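ThiJ/pfpI family protein (Bacillus anthracis, PDB 3EFE) is of uncharacterised function but belongs to the DJ-1/PfpI family, whose members include chaperones, proteases and glyoxalase-type enzymes with a class I glutaminase-like fold. Local coordinates at residues Y11-M16 against I79-T84; A110-T115 against T130-E135; L118-Y123 against C141-G146. One frame throughout, in Å; residues are numbered along the deposited sequence.

Contact 1: residues Y11-M16 against I79-T84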
ATOM      1  N   TYR D  11      12.863  -6.288   1.851  1.00 41.24           N
ATOM      2  CA  TYR D  11      13.750  -6.031   0.691  1.00 40.24           C
ATOM      3  C   TYR D  11      13.231  -4.909  -0.193  1.00 39.39           C
ATOM      4  O   TYR D  11      12.105  -4.985  -0.741  1.00 39.59           O
ATOM      5  CB  TYR D  11      13.974  -7.341  -0.060  1.00 43.20           C
ATOM      6  CG  TYR D  11      14.953  -7.252  -1.208  1.00 44.85           C
ATOM      7  CD1 TYR D  11      16.293  -6.902  -0.999  1.00 47.81           C
ATOM      8  CD2 TYR D  11      14.542  -7.553  -2.501  1.00 46.47           C
ATOM      9  CE1 TYR D  11      17.185  -6.835  -2.086  1.00 47.80           C
ATOM     10  CE2 TYR D  11      15.410  -7.521  -3.551  1.00 47.15           C
ATOM     11  CZ  TYR D  11      16.732  -7.137  -3.350  1.00 47.75           C
ATOM     12  OH  TYR D  11      17.571  -7.075  -4.456  1.00 50.36           O
ATOM     13  N   VAL D  12      14.053  -3.868  -0.319  1.00 38.42           N
ATOM     14  CA  VAL D  12      13.732  -2.655  -1.113  1.00 38.13           C
ATOM     15  C   VAL D  12      14.602  -2.556  -2.383  1.00 38.10           C
ATOM     16  O   VAL D  12      15.816  -2.744  -2.328  1.00 37.79           O
ATOM     17  CB  VAL D  12      13.749  -1.294  -0.203  1.00 37.66           C
ATOM     18  CG1 VAL D  12      12.716  -1.429   0.922  1.00 33.34           C
ATOM     19  CG2 VAL D  12      15.095  -0.979   0.335  1.00 32.71           C
ATOM     20  N   PHE D  13      13.944  -2.309  -3.521  1.00 39.44           N
ATOM     21  CA  PHE D  13      14.568  -2.275  -4.882  1.00 38.82           C
ATOM     22  C   PHE D  13      13.789  -1.392  -5.812  1.00 39.00           C
ATOM     23  O   PHE D  13      12.587  -1.218  -5.647  1.00 38.43           O
ATOM     24  CB  PHE D  13      14.716  -3.648  -5.530  1.00 39.49           C
ATOM     25  CG  PHE D  13      13.437  -4.443  -5.591  1.00 40.33           C
ATOM     26  CD1 PHE D  13      12.714  -4.507  -6.750  1.00 39.69           C
ATOM     27  CD2 PHE D  13      12.974  -5.137  -4.462  1.00 40.97           C
ATOM     28  CE1 PHE D  13      11.566  -5.207  -6.802  1.00 41.61           C
ATOM     29  CE2 PHE D  13      11.814  -5.834  -4.494  1.00 40.53           C
ATOM     30  CZ  PHE D  13      11.100  -5.881  -5.667  1.00 41.44           C
ATOM     31  N   ASN D  14      14.485  -0.854  -6.824  1.00 38.98           N
ATOM     32  CA  ASN D  14      13.840   0.002  -7.782  1.00 38.59           C
ATOM     33  C   ASN D  14      12.701  -0.765  -8.362  1.00 37.50           C
ATOM     34  O   ASN D  14      12.899  -1.909  -8.749  1.00 35.22           O
ATOM     35  CB  ASN D  14      14.746   0.353  -8.953  1.00 39.40           C
ATOM     36  CG  ASN D  14      15.818   1.382  -8.614  1.00 42.90           C
ATOM     37  OD1 ASN D  14      16.925   1.236  -9.098  1.00 46.51           O
ATOM     38  ND2 ASN D  14      15.509   2.406  -7.805  1.00 40.91           N
ATOM     39  N   THR D  15      11.526  -0.124  -8.427  1.00 36.91           N
ATOM     40  CA  THR D  15      10.369  -0.700  -9.085  1.00 36.65           C
ATOM     41  C   THR D  15       9.454  -1.458  -8.107  1.00 36.46           C
ATOM     42  O   THR D  15       8.434  -1.974  -8.530  1.00 35.11           O
ATOM     43  CB  THR D  15      10.801  -1.676 -10.276  1.00 37.14           C
ATOM     44  OG1 THR D  15      11.102  -0.910 -11.483  1.00 37.27           O
ATOM     45  CG2 THR D  15       9.777  -2.646 -10.558  1.00 34.74           C
ATOM     46  N   MET D  16       9.804  -1.550  -6.804  1.00 36.64           N
ATOM     47  CA  MET D  16       8.942  -2.367  -5.902  1.00 34.58           C
ATOM     48  C   MET D  16       7.524  -1.831  -5.931  1.00 33.91           C
ATOM     49  O   MET D  16       7.273  -0.615  -5.971  1.00 34.13           O
ATOM     50  CB  MET D  16       9.502  -2.506  -4.494  1.00 36.03           C
ATOM     51  CG  MET D  16       9.825  -1.209  -3.693  1.00 34.66           C
ATOM     52  SD  MET D  16      10.569  -1.461  -2.115  1.00 29.52           S
ATOM     53  CE  MET D  16       9.701  -2.694  -1.636  1.00 24.93           C
ATOM     54  N   ILE D  79      10.233  -9.973   4.021  1.00 35.34           N
ATOM     55  CA  ILE D  79       9.223  -9.604   3.013  1.00 35.12           C
ATOM     56  C   ILE D  79       9.857  -9.344   1.585  1.00 34.94           C
ATOM     57  O   ILE D  79      10.752  -8.472   1.387  1.00 33.33           O
ATOM     58  CB  ILE D  79       8.372  -8.352   3.444  1.00 34.23           C
ATOM     59  CG1 ILE D  79       7.783  -8.574   4.821  1.00 35.74           C
ATOM     60  CG2 ILE D  79       7.250  -8.019   2.402  1.00 32.64           C
ATOM     61  CD1 ILE D  79       7.477  -7.284   5.632  1.00 32.62           C
ATOM     62  N   LEU D  80       9.370 -10.090   0.603  1.00 35.09           N
ATOM     63  CA  LEU D  80       9.755  -9.815  -0.781  1.00 35.87           C
ATOM     64  C   LEU D  80       8.556  -9.338  -1.602  1.00 35.85           C
ATOM     65  O   LEU D  80       7.697 -10.119  -1.974  1.00 34.25           O
ATOM     66  CB  LEU D  80      10.416 -11.011  -1.428  1.00 35.94           C
ATOM     67  CG  LEU D  80      11.311 -11.850  -0.506  1.00 39.32           C
ATOM     68  CD1 LEU D  80      11.422 -13.255  -1.154  1.00 38.12           C
ATOM     69  CD2 LEU D  80      12.641 -11.135  -0.217  1.00 38.25           C
ATOM     70  N   PRO D  81       8.530  -8.039  -1.926  1.00 35.82           N
ATOM     71  CA  PRO D  81       7.525  -7.466  -2.792  1.00 36.84           C
ATOM     72  C   PRO D  81       7.752  -7.790  -4.280  1.00 37.84           C
ATOM     73  O   PRO D  81       8.865  -8.159  -4.673  1.00 37.34           O
ATOM     74  CB  PRO D  81       7.681  -5.963  -2.580  1.00 36.95           C
ATOM     75  CG  PRO D  81       8.969  -5.791  -2.051  1.00 37.44           C
ATOM     76  CD  PRO D  81       9.508  -7.060  -1.497  1.00 36.23           C
ATOM     77  N   GLY D  82       6.673  -7.695  -5.062  1.00 37.97           N
ATOM     78  CA  GLY D  82       6.747  -7.614  -6.485  1.00 38.16           C
ATOM     79  C   GLY D  82       7.465  -6.394  -7.002  1.00 38.69           C
ATOM     80  O   GLY D  82       7.739  -5.412  -6.262  1.00 37.61           O
ATOM     81  N   GLY D  83       7.761  -6.495  -8.289  1.00 39.58           N
ATOM     82  CA  GLY D  83       8.312  -5.419  -9.109  1.00 41.77           C
ATOM     83  C   GLY D  83       8.702  -6.032 -10.441  1.00 43.29           C
ATOM     84  O   GLY D  83       8.501  -7.248 -10.683  1.00 43.85           O
ATOM     85  N   THR D  84       9.247  -5.207 -11.326  1.00 44.93           N
ATOM     86  CA  THR D  84       9.320  -5.547 -12.767  1.00 45.71           C
ATOM     87  C   THR D  84      10.734  -5.990 -13.183  1.00 46.38           C
ATOM     88  O   THR D  84      11.027  -6.135 -14.343  1.00 48.44           O
ATOM     89  CB  THR D  84       8.895  -4.350 -13.611  1.00 46.06           C
ATOM     90  OG1 THR D  84       9.937  -3.346 -13.542  1.00 48.74           O
ATOM     91  CG2 THR D  84       7.559  -3.766 -13.102  1.00 46.01           C
TER

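Contact 2: residues A110-T115 against T130-E135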
ATOM      1  N   ALA D 110       6.764 -13.812   0.122  1.00 35.86           N
ATOM      2  CA  ALA D 110       6.967 -13.377  -1.294  1.00 34.75           C
ATOM      3  C   ALA D 110       5.640 -13.084  -1.945  1.00 33.51           C
ATOM      4  O   ALA D 110       4.714 -13.850  -1.840  1.00 33.69           O
ATOM      5  CB  ALA D 110       7.645 -14.466  -2.110  1.00 34.92           C
ATOM      6  N   ILE D 111       5.526 -11.979  -2.633  1.00 33.70           N
ATOM      7  CA  ILE D 111       4.245 -11.604  -3.243  1.00 32.95           C
ATOM      8  C   ILE D 111       4.602 -11.294  -4.702  1.00 35.33           C
ATOM      9  O   ILE D 111       5.655 -10.746  -5.001  1.00 35.65           O
ATOM     10  CB  ILE D 111       3.509 -10.441  -2.500  1.00 32.68           C
ATOM     11  CG1 ILE D 111       2.168 -10.163  -3.144  1.00 30.74           C
ATOM     12  CG2 ILE D 111       4.409  -9.092  -2.374  1.00 32.65           C
ATOM     13  CD1 ILE D 111       1.178  -9.555  -2.254  1.00 27.01           C
ATOM     14  N   CYS D 112       3.768 -11.794  -5.592  1.00 36.84           N
ATOM     15  CA  CYS D 112       3.703 -11.347  -6.949  1.00 37.29           C
ATOM     16  C   CYS D 112       4.940 -11.803  -7.718  1.00 36.60           C
ATOM     17  O   CYS D 112       5.254 -12.957  -7.666  1.00 35.51           O
ATOM     18  CB  CYS D 112       3.423  -9.852  -6.989  1.00 37.70           C
ATOM     19  SG  CYS D 112       3.047  -9.199  -8.712  1.00 40.76           S
ATOM     20  N   GLY D 113       5.666 -10.934  -8.389  1.00 36.37           N
ATOM     21  CA  GLY D 113       6.854 -11.394  -9.128  1.00 36.91           C
ATOM     22  C   GLY D 113       7.962 -11.944  -8.251  1.00 37.55           C
ATOM     23  O   GLY D 113       8.805 -12.650  -8.747  1.00 37.01           O
ATOM     24  N   ALA D 114       7.995 -11.623  -6.934  1.00 38.02           N
ATOM     25  CA  ALA D 114       8.992 -12.290  -6.048  1.00 37.46           C
ATOM     26  C   ALA D 114       8.783 -13.835  -5.979  1.00 37.41           C
ATOM     27  O   ALA D 114       9.699 -14.605  -5.844  1.00 36.86           O
ATOM     28  CB  ALA D 114       9.020 -11.644  -4.684  1.00 36.97           C
ATOM     29  N   THR D 115       7.545 -14.243  -6.054  1.00 37.58           N
ATOM     30  CA  THR D 115       7.089 -15.636  -6.167  1.00 40.16           C
ATOM     31  C   THR D 115       7.708 -16.427  -7.345  1.00 41.60           C
ATOM     32  O   THR D 115       8.196 -17.561  -7.169  1.00 42.42           O
ATOM     33  CB  THR D 115       5.578 -15.508  -6.321  1.00 40.00           C
ATOM     34  OG1 THR D 115       4.949 -15.672  -5.050  1.00 41.19           O
ATOM     35  CG2 THR D 115       5.075 -16.307  -7.261  1.00 38.53           C
ATOM     36  N   THR D 130       1.363 -20.300  -4.187  1.00 44.43           N
ATOM     37  CA  THR D 130       0.648 -19.718  -5.295  1.00 43.48           C
ATOM     38  C   THR D 130       1.536 -18.668  -6.026  1.00 43.11           C
ATOM     39  O   THR D 130       2.707 -18.472  -5.716  1.00 43.28           O
ATOM     40  CB  THR D 130      -0.698 -19.211  -4.811  1.00 43.57           C
ATOM     41  OG1 THR D 130      -1.564 -19.070  -5.922  1.00 41.82           O
ATOM     42  CG2 THR D 130      -0.596 -17.893  -4.015  1.00 42.77           C
ATOM     43  N   SER D 131       0.991 -18.065  -7.056  1.00 42.97           N
ATOM     44  CA  SER D 131       1.670 -17.016  -7.837  1.00 41.72           C
ATOM     45  C   SER D 131       0.576 -16.285  -8.552  1.00 41.07           C
ATOM     46  O   SER D 131      -0.569 -16.601  -8.383  1.00 41.57           O
ATOM     47  CB  SER D 131       2.718 -17.559  -8.812  1.00 41.11           C
ATOM     48  OG  SER D 131       2.171 -18.252  -9.924  1.00 41.55           O
ATOM     49  N   ASN D 132       0.916 -15.286  -9.332  1.00 40.91           N
ATOM     50  CA  ASN D 132      -0.082 -14.617 -10.136  1.00 40.81           C
ATOM     51  C   ASN D 132      -0.812 -15.546 -11.069  1.00 39.66           C
ATOM     52  O   ASN D 132      -2.001 -15.456 -11.201  1.00 38.76           O
ATOM     53  CB  ASN D 132       0.552 -13.427 -10.883  1.00 41.29           C
ATOM     54  CG  ASN D 132       0.900 -12.286  -9.928  1.00 46.01           C
ATOM     55  OD1 ASN D 132       0.154 -12.022  -8.970  1.00 48.54           O
ATOM     56  ND2 ASN D 132       2.024 -11.569 -10.204  1.00 51.73           N
ATOM     57  N   ASN D 133      -0.081 -16.428 -11.728  1.00 39.53           N
ATOM     58  CA  ASN D 133      -0.657 -17.316 -12.740  1.00 39.07           C
ATOM     59  C   ASN D 133       0.310 -18.488 -12.967  1.00 37.77           C
ATOM     60  O   ASN D 133       1.505 -18.271 -13.269  1.00 35.91           O
ATOM     61  CB  ASN D 133      -0.819 -16.531 -14.066  1.00 39.43           C
ATOM     62  CG  ASN D 133      -1.369 -17.399 -15.190  1.00 40.58           C
ATOM     63  OD1 ASN D 133      -0.618 -17.835 -16.075  1.00 35.49           O
ATOM     64  ND2 ASN D 133      -2.694 -17.686 -15.136  1.00 38.25           N
ATOM     65  N   LEU D 134      -0.200 -19.699 -12.813  1.00 36.90           N
ATOM     66  CA  LEU D 134       0.579 -20.899 -13.058  1.00 37.82           C
ATOM     67  C   LEU D 134       1.249 -20.959 -14.453  1.00 37.79           C
ATOM     68  O   LEU D 134       2.485 -21.163 -14.547  1.00 36.93           O
ATOM     69  CB  LEU D 134      -0.352 -22.077 -12.960  1.00 38.23           C
ATOM     70  CG  LEU D 134       0.265 -23.470 -13.119  1.00 37.56           C
ATOM     71  CD1 LEU D 134       1.493 -23.651 -12.178  1.00 35.56           C
ATOM     72  CD2 LEU D 134      -0.857 -24.382 -12.801  1.00 38.43           C
ATOM     73  N   GLU D 135       0.465 -20.696 -15.506  1.00 37.70           N
ATOM     74  CA  GLU D 135       1.010 -20.787 -16.886  1.00 39.12           C
ATOM     75  C   GLU D 135       2.110 -19.823 -17.151  1.00 39.13           C
ATOM     76  O   GLU D 135       3.110 -20.185 -17.763  1.00 40.23           O
ATOM     77  CB  GLU D 135      -0.099 -20.779 -17.936  1.00 39.10           C
ATOM     78  CG  GLU D 135      -1.054 -21.991 -17.684  1.00 42.46           C
ATOM     79  CD  GLU D 135      -0.305 -23.371 -17.792  1.00 50.22           C
ATOM     80  OE1 GLU D 135      -0.774 -24.363 -17.161  1.00 52.94           O
ATOM     81  OE2 GLU D 135       0.753 -23.479 -18.524  1.00 55.32           O
TER
HETATM   82  O   HOH W   1       3.778 -14.099 -10.141  1.00 41.58           O

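Contact 3: residues L118-Y123 against C141-G146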
ATOM      1  N   LEU D 118      11.558 -17.000  -6.718  1.00 45.92           N
ATOM      2  CA  LEU D 118      11.701 -18.163  -5.897  1.00 46.30           C
ATOM      3  C   LEU D 118      11.415 -19.438  -6.660  1.00 46.51           C
ATOM      4  O   LEU D 118      12.110 -20.433  -6.499  1.00 46.73           O
ATOM      5  CB  LEU D 118      10.720 -18.094  -4.703  1.00 46.48           C
ATOM      6  CG  LEU D 118      11.145 -17.503  -3.354  1.00 46.10           C
ATOM      7  CD1 LEU D 118      12.006 -16.298  -3.471  1.00 47.02           C
ATOM      8  CD2 LEU D 118       9.929 -17.169  -2.554  1.00 45.40           C
ATOM      9  N   ALA D 119      10.319 -19.447  -7.401  1.00 47.15           N
ATOM     10  CA  ALA D 119       9.998 -20.572  -8.290  1.00 46.59           C
ATOM     11  C   ALA D 119      11.186 -20.930  -9.197  1.00 46.64           C
ATOM     12  O   ALA D 119      11.561 -22.096  -9.332  1.00 46.86           O
ATOM     13  CB  ALA D 119       8.769 -20.248  -9.117  1.00 46.89           C
ATOM     14  N   ASN D 120      11.829 -19.938  -9.784  1.00 46.89           N
ATOM     15  CA  ASN D 120      13.005 -20.239 -10.597  1.00 47.43           C
ATOM     16  C   ASN D 120      14.303 -20.657  -9.899  1.00 48.10           C
ATOM     17  O   ASN D 120      15.286 -20.966 -10.574  1.00 49.16           O
ATOM     18  CB  ASN D 120      13.326 -19.090 -11.539  1.00 47.34           C
ATOM     19  CG  ASN D 120      14.028 -19.586 -12.856  1.00 46.30           C
ATOM     20  OD1 ASN D 120      14.981 -18.974 -13.330  1.00 42.38           O
ATOM     21  ND2 ASN D 120      13.511 -20.668 -13.435  1.00 37.68           N
ATOM     22  N   MET D 121      14.334 -20.680  -8.574  1.00 48.74           N
ATOM     23  CA  MET D 121      15.555 -21.108  -7.838  1.00 48.20           C
ATOM     24  C   MET D 121      15.384 -22.527  -7.264  1.00 47.88           C
ATOM     25  O   MET D 121      16.304 -23.098  -6.646  1.00 48.07           O
ATOM     26  CB  MET D 121      15.922 -20.089  -6.761  1.00 47.33           C
ATOM     27  CG  MET D 121      16.312 -18.799  -7.318  1.00 47.38           C
ATOM     28  SD  MET D 121      18.057 -18.656  -7.634  1.00 47.23           S
ATOM     29  CE  MET D 121      17.882 -17.521  -8.965  1.00 46.14           C
ATOM     30  N   GLY D 122      14.222 -23.103  -7.546  1.00 48.30           N
ATOM     31  CA  GLY D 122      13.872 -24.447  -7.114  1.00 47.69           C
ATOM     32  C   GLY D 122      13.084 -24.476  -5.837  1.00 47.96           C
ATOM     33  O   GLY D 122      12.601 -25.569  -5.395  1.00 47.58           O
ATOM     34  N   TYR D 123      12.945 -23.303  -5.189  1.00 48.33           N
ATOM     35  CA  TYR D 123      12.496 -23.330  -3.766  1.00 46.83           C
ATOM     36  C   TYR D 123      11.017 -23.657  -3.574  1.00 46.54           C
ATOM     37  O   TYR D 123      10.633 -24.042  -2.470  1.00 48.05           O
ATOM     38  CB  TYR D 123      12.784 -22.044  -3.033  1.00 46.93           C
ATOM     39  CG  TYR D 123      14.191 -21.459  -3.067  1.00 46.89           C
ATOM     40  CD1 TYR D 123      15.299 -22.224  -2.844  1.00 47.06           C
ATOM     41  CD2 TYR D 123      14.380 -20.077  -3.210  1.00 47.11           C
ATOM     42  CE1 TYR D 123      16.577 -21.639  -2.794  1.00 46.04           C
ATOM     43  CE2 TYR D 123      15.645 -19.500  -3.179  1.00 46.56           C
ATOM     44  CZ  TYR D 123      16.731 -20.293  -2.937  1.00 46.22           C
ATOM     45  OH  TYR D 123      17.992 -19.727  -2.904  1.00 47.52           O
ATOM     46  N   CYS D 141       9.788 -19.472 -15.746  1.00 45.60           N
ATOM     47  CA  CYS D 141      10.673 -20.172 -14.805  1.00 45.99           C
ATOM     48  C   CYS D 141      11.056 -21.609 -15.269  1.00 47.20           C
ATOM     49  O   CYS D 141      10.428 -22.611 -14.847  1.00 45.44           O
ATOM     50  CB  CYS D 141      10.013 -20.282 -13.430  1.00 45.65           C
ATOM     51  SG  CYS D 141       9.465 -18.716 -12.771  1.00 44.56           S
ATOM     52  N   PRO D 142      12.105 -21.716 -16.120  1.00 48.19           N
ATOM     53  CA  PRO D 142      12.674 -22.989 -16.590  1.00 48.66           C
ATOM     54  C   PRO D 142      12.981 -24.051 -15.494  1.00 49.55           C
ATOM     55  O   PRO D 142      12.701 -25.246 -15.716  1.00 48.57           O
ATOM     56  CB  PRO D 142      13.999 -22.586 -17.260  1.00 48.92           C
ATOM     57  CG  PRO D 142      14.128 -21.102 -17.153  1.00 49.76           C
ATOM     58  CD  PRO D 142      12.780 -20.560 -16.731  1.00 49.23           C
ATOM     59  N   ASN D 143      13.598 -23.628 -14.375  1.00 49.85           N
ATOM     60  CA  ASN D 143      13.985 -24.565 -13.317  1.00 50.42           C
ATOM     61  C   ASN D 143      12.911 -24.783 -12.214  1.00 49.47           C
ATOM     62  O   ASN D 143      13.235 -25.243 -11.112  1.00 49.94           O
ATOM     63  CB  ASN D 143      15.452 -24.394 -12.738  1.00 51.71           C
ATOM     64  CG  ASN D 143      16.093 -23.009 -12.969  1.00 56.20           C
ATOM     65  OD1 ASN D 143      15.416 -21.979 -13.002  1.00 66.54           O
ATOM     66  ND2 ASN D 143      17.437 -22.980 -13.042  1.00 54.03           N
ATOM     67  N   TYR D 144      11.645 -24.492 -12.563  1.00 46.85           N
ATOM     68  CA  TYR D 144      10.491 -24.667 -11.677  1.00 46.38           C
ATOM     69  C   TYR D 144       9.884 -26.029 -11.879  1.00 45.70           C
ATOM     70  O   TYR D 144       9.514 -26.382 -12.970  1.00 46.04           O
ATOM     71  CB  TYR D 144       9.453 -23.560 -11.923  1.00 42.89           C
ATOM     72  CG  TYR D 144       8.113 -23.754 -11.283  1.00 42.32           C
ATOM     73  CD1 TYR D 144       7.954 -23.736  -9.913  1.00 39.89           C
ATOM     74  CD2 TYR D 144       6.977 -23.900 -12.048  1.00 40.00           C
ATOM     75  CE1 TYR D 144       6.686 -23.933  -9.338  1.00 38.04           C
ATOM     76  CE2 TYR D 144       5.694 -24.080 -11.453  1.00 36.76           C
ATOM     77  CZ  TYR D 144       5.568 -24.071 -10.126  1.00 36.22           C
ATOM     78  OH  TYR D 144       4.294 -24.220  -9.582  1.00 36.09           O
ATOM     79  N   LYS D 145       9.772 -26.806 -10.819  1.00 46.67           N
ATOM     80  CA  LYS D 145       9.206 -28.168 -10.911  1.00 47.83           C
ATOM     81  C   LYS D 145       8.106 -28.424  -9.860  1.00 48.57           C
ATOM     82  O   LYS D 145       7.816 -29.596  -9.463  1.00 49.15           O
ATOM     83  CB  LYS D 145      10.338 -29.210 -10.776  1.00 48.57           C
ATOM     84  CG  LYS D 145      11.485 -29.121 -11.808  1.00 47.84           C
ATOM     85  CD  LYS D 145      12.732 -29.901 -11.313  1.00 48.89           C
ATOM     86  CE  LYS D 145      14.041 -29.548 -12.062  1.00 51.23           C
ATOM     87  NZ  LYS D 145      13.832 -29.211 -13.523  1.00 53.61           N
ATOM     88  N   GLY D 146       7.460 -27.332  -9.432  1.00 48.56           N
ATOM     89  CA  GLY D 146       6.539 -27.365  -8.299  1.00 48.16           C
ATOM     90  C   GLY D 146       5.107 -27.344  -8.705  1.00 47.60           C
ATOM     91  O   GLY D 146       4.281 -27.118  -7.897  1.00 47.59           O
TER

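Contact 1: residues Y11-M16 against I79-T84
M16 reaches across from the turn after strand 8-11 to P81, at the end of the neighbouring parallel strand 77-80. Its CB lies over one face of the F13 ring, toward the rim, and 3.8 Å from G82 O. CG is set between the backbone N and the carbonyl carbon (chi1 56°), SD continues the extended chain, and the bend at chi3 (-41°) brings CE down on P81 CG, a tight 3.2 Å apart. The F13 ring passes P81 in the opposite direction: CE2 rests 3.8 Å from P81 CG, while CZ meets P81 O in the ring plane at 3.3 Å. A type II turn from F13 to M16, closed by M16 N to F13 O, brings the two residues together. Y11 N donates to I79 O at 3.1 Å, joining the strands, and beyond them M16 CA makes a CA-H...O contact with G82 O (3.3 Å). P81 O accepts from W86 NE1 and G82 N donates to E20 OE1. At the more exposed end T15 OG1 and T84 OG1 share a weak, uncertain 3.4 Å hydrogen bond. Beyond the strand ends, therefore, cohesion comes mainly from apolar and ring-edge contacts, with direct polar pairing marginal.

Contact 2: residues A110-T115 against T130-E135
The amide nitrogen N132 ND2 donates a nearly straight hydrogen bond to C112 SG, 3.0 Å long with 169° at the hydrogen, and the sulfur lies almost in the amide plane. C112 sits in the sharp turn between strand 107-111 and helix 113-119, with a positive phi (71°). This strand-turn-helix geometry is that of a nucleophile elbow, and C112 probably corresponds to the reactive cysteine of DJ-1/PfpI relatives. Its SG is anti to the backbone N (chi1 -171°), which turns it out from the helix start to meet the amide; E20 of helix 18-30 touches the same side chain. The other end of the N132 amide is held by two donors, S165 OG and G166 N, both bonded to OD1, and this fixes the rotation that presents ND2 to the sulfur. A water adds a second, looser bridge: it accepts from N132 N at 3.2 Å and gives a weak bond to C112 O. In the first turn of the helix, T115 turns its CB toward T130 and S131, but the placement of its side chain is doubtful; as modelled, its buried OG1 has no hydrogen-bond partner. The loop is also held by S131 OG, bonded to T137 OG1 and Y150 OH, and by T130 OG1, bonded to E151 O, while N133 serves as N-cap of helix 134-140, its OD1 accepting from Y136 N.

Contact 3: residues L118-Y123 against C141-G146
The Y144 ring takes the methyl of A119 beside its CD1, with A119 CB 3.7 Å from that atom, and carries G146 N on one face, 3.5 Å above the plane and offset toward the rim. The other flat groups are the amides of N120 and N143, which meet across the contact; both are probably turned over in the model and their atoms clash, so the whole arrangement of the two amides, and any pairing of their polar atoms, is doubtful. Y144 CG is anti to the backbone N (chi1 169°), and the side chain starts out past the A119 carbonyl, Y144 CB being 3.6 Å from A119 O. From there the ring goes on to T137 and L134 of helix 134-140 and to Y150. One segment contains the end of helix 113-119, the other follows helix 134-140. Helix 113-119 finishes in a Schellman motif, in which Y123 N donates to L118 O at 3.3 Å and G122 N makes a weak bond to A119 O. M121 N is a second donor to L118 O, at 3.1 Å, and reaches it from the opposite face of its plane. G122 supplies the positive phi (95°), an angle at which a CB would be jammed against the preceding carbonyl oxygen. Facing it, the chain leaves helix 134-140 at C141 and makes a type I turn to Y144, closed by Y144 N to C141 O. C141 turns its CB toward helix 113-119, and SG lies 4.0 Å from A119 CB. P142, more exposed, borders the N120 side chain. Past the turn, K145 N is bonded to D125 OD1 and G146 O to H129 NE2.

Overall arrangement
Contact 1 is the most buried of the three, made at the ends of strands 8-11 and 77-80 of the mixed sheet. Contact 2 follows at the end of the next strand, 107-111, and the two meet through a probable hydrogen bond from I111 N to L80 O and through packing of P81 on I111 and A114. E20 touches both, bonded to G82 N and packed on C112. Contact 3 lies farther out, yet shares helix 113-119 with contact 2, and its L118 still reaches A110 and L80. The chemistry shifts accordingly: mostly apolar in contact 1, a sulfur-amide bond and a water in contact 2, and helix-end turns with uncertain amide pairing in contact 3.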